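Local coordinates for sporozoite-specific SAG protein (Toxoplasma gondii, PDB 2WNK) that is a SAG2-related surface antigen of the sporozoite stage, built from two SRS domains, at residues E33-A38 with A66-A71; T45-T50 with K60-S65. All coordinates share one frame; numbering follows the deposited sequence.

Both contacts lie within the first SRS domain, and their centres are about 12 Å apart. Contact 1 joins outer strands of two sheets; contact 2 ties the short strand 46-48 to the loop 60-65, which runs straight on into the strand 66-71 of contact 1. The two meet at two places. The ring of P37 packs against strand 46-48, with P37 CG 3.5 Å from V47 C and P37 CD 3.5 Å from C48 SG. From segment 66-71, L68 CB lies 3.9 Å from T45 CG2. Both links are van der Waals packing within the fold, and neither contact holds a known ligand or catalytic group.

Contact 1 (E33-A38 with A66-A71); sequences EEIKPA and ASLAQA
I35 has CG1 anti to the backbone N (chi1 -165°) and CD1 anti to CA, so its longer branch is fully extended toward 66-71, where L68 presents its side chain in return. The branch tips meet at I35 CD1 and L68 CD2, 4.3 Å apart; the other methyl, L68 CD1, is farther, 5.3 Å from I35 CD1. The shorter branch of I35 serves a second partner. Q70 is extended through its first two torsions (chi1 180°), which carries its amide over to I35, and the nitrogen end is the nearer one: Q70 NE2 is 4.4 Å from I35 CG2, whereas Q70 OE1 is 6.6 Å from it. This is a van der Waals approach at the limit of contact. The CA atoms of I35 and Q70 are 9.5 Å apart, a spacing bridged by side chains and too wide for backbone pairing, as expected between the facing sheets of an SRS-type beta sandwich. Strand 34-36 is the outer member of a mixed sheet beside 94-101, and strand 66-72 is the outer member of an antiparallel sheet beside 80-86. Aromatic residues fill in around the pair: F98 touches both I35 and L68, and F82 touches both I35 and Q70. At the start of strand 34-36, E33 and E34 both face Q101 in a classic beta bulge. At its other end, P37 follows a cis peptide bond and packs on F98.

Contact 2 (T45-T50 with K60-S65); sequences TKVCTT and KDVLKS
V47, T49 and V62 meet through methyl groups, and no ring, amide or carboxylate from either segment takes part, so there are no faces or edges to match; F98 of strand 94-101 is an aromatic neighbour of V47. The three methyl carbons form a nearly equilateral triangle, with sides at the outer range of van der Waals contact. V62 CG2 lies 4.5 Å from V47 CG2 and 4.4 Å from T49 CG2, and the two methyls on the strand side, V47 CG2 and T49 CG2, are themselves 4.4 Å apart. With CG1 of V62 anti to the backbone N (chi1 180°), it is the other branch, CG2, that enters the notch between V47 and T49. The T49 hydroxyl has a weak hydrogen bond to N55 O, while its methyl serves the cluster. A different kind of approach, without a hydrogen bond between the two side chains, occurs at the T45 end, where K60 NZ comes within 4.3 Å of T45 CB. T45 OG1 is farther from this ammonium, at 4.6 Å; both polar ends instead hydrogen-bond to G42 O, and T45 OG1 also bonds to E40 O. The K60 side chain reaches this point through a nearly eclipsed torsion (chi3 -15°), which is unfavourable, so the path of this chain may be less well defined. Strand 46-48 pairs antiparallel with 56-58, forming a small hairpin cross-braced by the C48-C53 disulfide and the K46-E56 salt bridge; 60-65 leaves that hairpin as the loop leading to strand 66-72, V62 lying against A57 of strand 56-58 and V96 of strand 94-101.

Contact 1 (E33-A38 with A66-A71)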
ATOM      1  N   GLU A  33      -0.715 -25.994  13.605  1.00 16.78           N
ATOM      2  CA  GLU A  33       0.710 -25.586  13.543  1.00 18.66           C
ATOM      3  C   GLU A  33       1.048 -25.026  12.174  1.00 18.39           C
ATOM      4  O   GLU A  33       1.815 -24.067  12.073  1.00 17.59           O
ATOM      5  CB  GLU A  33       1.591 -26.757  14.014  1.00 19.14           C
ATOM      6  CG  GLU A  33       3.026 -26.610  13.703  1.00 23.14           C
ATOM      7  CD  GLU A  33       3.641 -27.953  13.523  1.00 27.02           C
ATOM      8  OE1 GLU A  33       3.237 -28.634  12.561  1.00 29.20           O
ATOM      9  OE2 GLU A  33       4.514 -28.322  14.358  1.00 29.39           O
ATOM     10  N   GLU A  34       0.680 -25.708  11.090  1.00 17.76           N
ATOM     11  CA  GLU A  34       1.626 -26.280  10.135  1.00 16.19           C
ATOM     12  C   GLU A  34       1.002 -25.495   8.942  1.00 15.93           C
ATOM     13  O   GLU A  34      -0.215 -25.618   8.681  1.00 16.04           O
ATOM     14  CB  GLU A  34       1.495 -27.762   9.809  1.00 17.19           C
ATOM     15  CG  GLU A  34       2.267 -28.068   8.494  1.00 15.10           C
ATOM     16  CD  GLU A  34       2.260 -29.526   8.094  1.00 16.72           C
ATOM     17  OE1 GLU A  34       2.937 -30.303   8.779  1.00 17.08           O
ATOM     18  OE2 GLU A  34       1.569 -29.877   7.117  1.00 16.01           O
ATOM     19  N   ILE A  35       1.765 -24.648   8.250  1.00 15.36           N
ATOM     20  CA  ILE A  35       1.196 -23.918   7.094  1.00 14.80           C
ATOM     21  C   ILE A  35       1.184 -24.772   5.819  1.00 13.73           C
ATOM     22  O   ILE A  35       2.058 -25.647   5.613  1.00 14.18           O
ATOM     23  CB  ILE A  35       1.965 -22.590   6.792  1.00 13.75           C
ATOM     24  CG1 ILE A  35       1.151 -21.672   5.853  1.00 14.64           C
ATOM     25  CG2 ILE A  35       3.290 -22.899   6.177  1.00 14.08           C
ATOM     26  CD1 ILE A  35       1.843 -20.277   5.610  1.00 14.30           C
ATOM     27  N   LYS A  36       0.186 -24.519   4.974  1.00 13.80           N
ATOM     28  CA  LYS A  36       0.094 -25.115   3.643  1.00 13.74           C
ATOM     29  C   LYS A  36      -0.037 -23.989   2.641  1.00 13.68           C
ATOM     30  O   LYS A  36      -0.793 -23.059   2.885  1.00 13.59           O
ATOM     31  CB  LYS A  36      -1.156 -25.976   3.536  1.00 14.80           C
ATOM     32  CG  LYS A  36      -1.274 -26.613   2.162  1.00 15.72           C
ATOM     33  CD  LYS A  36      -1.860 -27.977   2.279  1.00 26.05           C
ATOM     34  CE  LYS A  36      -1.374 -28.873   1.141  1.00 27.83           C
ATOM     35  NZ  LYS A  36      -2.253 -28.635  -0.018  1.00 30.37           N
ATOM     36  N   PRO A  37       0.723 -24.027   1.534  1.00 14.34           N
ATOM     37  CA  PRO A  37       1.676 -25.059   1.110  1.00 14.63           C
ATOM     38  C   PRO A  37       2.822 -25.190   2.098  1.00 15.49           C
ATOM     39  O   PRO A  37       3.192 -24.211   2.769  1.00 14.61           O
ATOM     40  CB  PRO A  37       2.252 -24.498  -0.205  1.00 15.10           C
ATOM     41  CG  PRO A  37       1.241 -23.474  -0.670  1.00 15.01           C
ATOM     42  CD  PRO A  37       0.730 -22.868   0.614  1.00 14.35           C
ATOM     43  N   ALA A  38       3.405 -26.386   2.135  1.00 15.73           N
ATOM     44  CA  ALA A  38       4.562 -26.668   2.996  1.00 16.13           C
ATOM     45  C   ALA A  38       5.602 -25.554   2.905  1.00 17.01           C
ATOM     46  O   ALA A  38       5.991 -25.145   1.800  1.00 17.53           O
ATOM     47  CB  ALA A  38       5.177 -28.033   2.610  1.00 16.68           C
ATOM     48  N   ALA A  66       8.083 -10.427  -3.722  1.00 22.55           N
ATOM     49  CA  ALA A  66       7.482 -10.638  -2.423  1.00 19.78           C
ATOM     50  C   ALA A  66       8.270 -11.751  -1.748  1.00 18.94           C
ATOM     51  O   ALA A  66       9.013 -12.477  -2.406  1.00 18.79           O
ATOM     52  CB  ALA A  66       6.048 -11.045  -2.585  1.00 19.68           C
ATOM     53  N   SER A  67       8.115 -11.868  -0.439  1.00 17.25           N
ATOM     54  CA  SER A  67       8.717 -12.966   0.280  1.00 17.51           C
ATOM     55  C   SER A  67       7.873 -13.327   1.488  1.00 16.90           C
ATOM     56  O   SER A  67       7.202 -12.463   2.036  1.00 17.42           O
ATOM     57  CB  SER A  67      10.119 -12.551   0.742  1.00 16.78           C
ATOM     58  OG  SER A  67      10.028 -11.417   1.580  1.00 21.45           O
ATOM     59  N   LEU A  68       7.930 -14.603   1.892  1.00 15.55           N
ATOM     60  CA  LEU A  68       7.299 -15.088   3.106  1.00 14.70           C
ATOM     61  C   LEU A  68       8.397 -15.618   4.025  1.00 15.33           C
ATOM     62  O   LEU A  68       9.199 -16.460   3.599  1.00 16.15           O
ATOM     63  CB  LEU A  68       6.360 -16.266   2.797  1.00 14.69           C
ATOM     64  CG  LEU A  68       5.413 -16.780   3.881  1.00 14.15           C
ATOM     65  CD1 LEU A  68       4.294 -15.771   4.262  1.00 14.25           C
ATOM     66  CD2 LEU A  68       4.806 -18.086   3.382  1.00 15.65           C
ATOM     67  N   ALA A  69       8.393 -15.153   5.273  1.00 14.61           N
ATOM     68  CA  ALA A  69       9.290 -15.673   6.325  1.00 14.76           C
ATOM     69  C   ALA A  69       8.481 -16.441   7.356  1.00 16.04           C
ATOM     70  O   ALA A  69       7.289 -16.201   7.522  1.00 15.77           O
ATOM     71  CB  ALA A  69      10.049 -14.538   6.997  1.00 14.80           C
ATOM     72  N   GLN A  70       9.144 -17.372   8.041  1.00 16.52           N
ATOM     73  CA  GLN A  70       8.516 -18.196   9.063  1.00 17.90           C
ATOM     74  C   GLN A  70       9.360 -18.134  10.319  1.00 17.87           C
ATOM     75  O   GLN A  70      10.584 -18.145  10.236  1.00 18.62           O
ATOM     76  CB  GLN A  70       8.479 -19.648   8.599  1.00 18.33           C
ATOM     77  CG  GLN A  70       7.846 -20.599   9.601  1.00 21.59           C
ATOM     78  CD  GLN A  70       7.976 -22.079   9.195  1.00 25.57           C
ATOM     79  OE1 GLN A  70       9.032 -22.688   9.360  1.00 30.05           O
ATOM     80  NE2 GLN A  70       6.898 -22.659   8.703  1.00 28.40           N
ATOM     81  N   ALA A  71       8.708 -18.080  11.478  1.00 18.08           N
ATOM     82  CA  ALA A  71       9.414 -18.188  12.748  1.00 18.72           C
ATOM     83  C   ALA A  71       8.538 -18.862  13.815  1.00 18.52           C
ATOM     84  O   ALA A  71       7.324 -18.843  13.710  1.00 17.10           O
ATOM     85  CB  ALA A  71       9.849 -16.826  13.195  1.00 18.59           C
TER

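Contact 2 (T45-T50 with K60-S65)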
ATOM      1  N   THR A  45       9.316 -20.600  -2.256  1.00 17.20           N
ATOM      2  CA  THR A  45       8.070 -20.463  -1.485  1.00 16.47           C
ATOM      3  C   THR A  45       6.867 -20.662  -2.376  1.00 16.22           C
ATOM      4  O   THR A  45       6.856 -20.139  -3.489  1.00 16.48           O
ATOM      5  CB  THR A  45       7.949 -19.048  -0.900  1.00 15.96           C
ATOM      6  OG1 THR A  45       9.073 -18.819  -0.037  1.00 14.69           O
ATOM      7  CG2 THR A  45       6.674 -18.894  -0.080  1.00 13.65           C
ATOM      8  N   LYS A  46       5.864 -21.394  -1.880  1.00 15.28           N
ATOM      9  CA  LYS A  46       4.627 -21.580  -2.628  1.00 16.23           C
ATOM     10  C   LYS A  46       3.441 -20.949  -1.897  1.00 15.69           C
ATOM     11  O   LYS A  46       3.489 -20.747  -0.665  1.00 16.15           O
ATOM     12  CB  LYS A  46       4.367 -23.067  -2.875  1.00 16.48           C
ATOM     13  CG  LYS A  46       5.495 -23.747  -3.647  1.00 18.26           C
ATOM     14  CD  LYS A  46       5.037 -25.087  -4.220  1.00 20.28           C
ATOM     15  CE  LYS A  46       4.137 -24.879  -5.439  1.00 19.76           C
ATOM     16  NZ  LYS A  46       3.560 -26.155  -5.984  1.00 18.48           N
ATOM     17  N   VAL A  47       2.384 -20.635  -2.641  1.00 14.31           N
ATOM     18  CA  VAL A  47       1.156 -20.097  -2.042  1.00 13.62           C
ATOM     19  C   VAL A  47       0.006 -20.892  -2.623  1.00 12.89           C
ATOM     20  O   VAL A  47       0.130 -21.450  -3.712  1.00 12.91           O
ATOM     21  CB  VAL A  47       0.926 -18.636  -2.396  1.00 12.76           C
ATOM     22  CG1 VAL A  47       2.138 -17.783  -1.886  1.00 13.94           C
ATOM     23  CG2 VAL A  47       0.714 -18.479  -3.936  1.00 13.27           C
ATOM     24  N   CYS A  48      -1.137 -20.906  -1.936  1.00 13.21           N
ATOM     25  CA  CYS A  48      -2.364 -21.452  -2.572  1.00 13.48           C
ATOM     26  C   CYS A  48      -3.052 -20.361  -3.383  1.00 12.66           C
ATOM     27  O   CYS A  48      -2.909 -19.168  -3.093  1.00 13.31           O
ATOM     28  CB  CYS A  48      -3.292 -22.054  -1.538  1.00 14.00           C
ATOM     29  SG  CYS A  48      -2.471 -23.425  -0.763  1.00 15.33           S
ATOM     30  N   THR A  49      -3.768 -20.775  -4.428  1.00 12.78           N
ATOM     31  CA  THR A  49      -4.458 -19.825  -5.265  1.00 12.13           C
ATOM     32  C   THR A  49      -5.969 -20.031  -5.206  1.00 12.11           C
ATOM     33  O   THR A  49      -6.725 -19.371  -5.906  1.00 11.78           O
ATOM     34  CB  THR A  49      -3.949 -19.906  -6.732  1.00 13.18           C
ATOM     35  OG1 THR A  49      -4.063 -21.283  -7.165  1.00 13.83           O
ATOM     36  CG2 THR A  49      -2.489 -19.392  -6.780  1.00 14.44           C
ATOM     37  N   THR A  50      -6.387 -20.957  -4.348  1.00 11.49           N
ATOM     38  CA  THR A  50      -7.771 -21.108  -3.929  1.00 11.88           C
ATOM     39  C   THR A  50      -7.782 -21.297  -2.405  1.00 11.70           C
ATOM     40  O   THR A  50      -6.772 -21.702  -1.796  1.00 11.91           O
ATOM     41  CB  THR A  50      -8.432 -22.331  -4.536  1.00 12.84           C
ATOM     42  OG1 THR A  50      -7.609 -23.455  -4.225  1.00 11.33           O
ATOM     43  CG2 THR A  50      -8.610 -22.157  -6.073  1.00 11.59           C
ATOM     44  N   LYS A  60       6.811 -16.357  -6.548  1.00 20.99           N
ATOM     45  CA  LYS A  60       7.344 -15.355  -7.496  1.00 23.10           C
ATOM     46  C   LYS A  60       6.602 -15.281  -8.822  1.00 23.93           C
ATOM     47  O   LYS A  60       6.782 -14.316  -9.585  1.00 24.39           O
ATOM     48  CB  LYS A  60       8.826 -15.547  -7.784  1.00 23.65           C
ATOM     49  CG  LYS A  60       9.294 -16.970  -7.780  1.00 26.13           C
ATOM     50  CD  LYS A  60       9.600 -17.334  -6.328  1.00 31.27           C
ATOM     51  CE  LYS A  60       9.704 -16.080  -5.405  1.00 32.15           C
ATOM     52  NZ  LYS A  60       9.509 -16.348  -3.928  1.00 32.34           N
ATOM     53  N   ASP A  61       5.813 -16.311  -9.096  1.00 24.12           N
ATOM     54  CA  ASP A  61       4.975 -16.395 -10.299  1.00 24.55           C
ATOM     55  C   ASP A  61       3.600 -15.780 -10.092  1.00 25.16           C
ATOM     56  O   ASP A  61       2.802 -15.682 -11.054  1.00 25.53           O
ATOM     57  CB  ASP A  61       4.788 -17.856 -10.682  1.00 24.30           C
ATOM     58  CG  ASP A  61       6.039 -18.463 -11.230  1.00 25.05           C
ATOM     59  OD1 ASP A  61       6.850 -17.703 -11.803  1.00 24.99           O
ATOM     60  OD2 ASP A  61       6.202 -19.694 -11.101  1.00 25.30           O
ATOM     61  N   VAL A  62       3.281 -15.438  -8.843  1.00 24.49           N
ATOM     62  CA  VAL A  62       2.025 -14.722  -8.550  1.00 25.34           C
ATOM     63  C   VAL A  62       2.264 -13.302  -8.072  1.00 25.45           C
ATOM     64  O   VAL A  62       1.573 -12.364  -8.467  1.00 26.07           O
ATOM     65  CB  VAL A  62       1.178 -15.489  -7.526  1.00 25.28           C
ATOM     66  CG1 VAL A  62      -0.099 -14.742  -7.238  1.00 26.16           C
ATOM     67  CG2 VAL A  62       0.861 -16.831  -8.082  1.00 27.68           C
ATOM     68  N   LEU A  63       3.271 -13.139  -7.219  1.00 25.24           N
ATOM     69  CA  LEU A  63       3.722 -11.827  -6.790  1.00 26.27           C
ATOM     70  C   LEU A  63       5.232 -11.788  -7.014  1.00 26.93           C
ATOM     71  O   LEU A  63       5.996 -12.424  -6.285  1.00 27.28           O
ATOM     72  CB  LEU A  63       3.392 -11.608  -5.307  1.00 26.02           C
ATOM     73  CG  LEU A  63       1.913 -11.569  -4.927  1.00 24.98           C
ATOM     74  CD1 LEU A  63       1.803 -11.585  -3.399  1.00 23.93           C
ATOM     75  CD2 LEU A  63       1.233 -10.330  -5.499  1.00 25.40           C
ATOM     76  N   LYS A  64       5.645 -11.042  -8.029  1.00 27.17           N
ATOM     77  CA  LYS A  64       7.010 -11.099  -8.544  1.00 28.19           C
ATOM     78  C   LYS A  64       8.087 -10.587  -7.585  1.00 27.24           C
ATOM     79  O   LYS A  64       9.254 -10.975  -7.711  1.00 28.16           O
ATOM     80  CB  LYS A  64       7.108 -10.319  -9.857  1.00 28.42           C
ATOM     81  CG  LYS A  64       6.120 -10.721 -10.937  1.00 31.90           C
ATOM     82  CD  LYS A  64       6.504 -12.037 -11.610  1.00 36.57           C
ATOM     83  CE  LYS A  64       5.808 -12.178 -12.970  1.00 38.19           C
ATOM     84  NZ  LYS A  64       4.329 -11.902 -12.914  1.00 39.62           N
ATOM     85  N   SER A  65       7.730  -9.689  -6.671  1.00 25.89           N
ATOM     86  CA  SER A  65       8.706  -9.199  -5.704  1.00 25.52           C
ATOM     87  C   SER A  65       8.118  -9.235  -4.294  1.00 23.99           C
ATOM     88  O   SER A  65       7.670  -8.235  -3.764  1.00 24.20           O
ATOM     89  CB  SER A  65       9.238  -7.796  -6.067  1.00 26.29           C
ATOM     90  OG  SER A  65       8.213  -6.957  -6.558  1.00 29.98           O
TER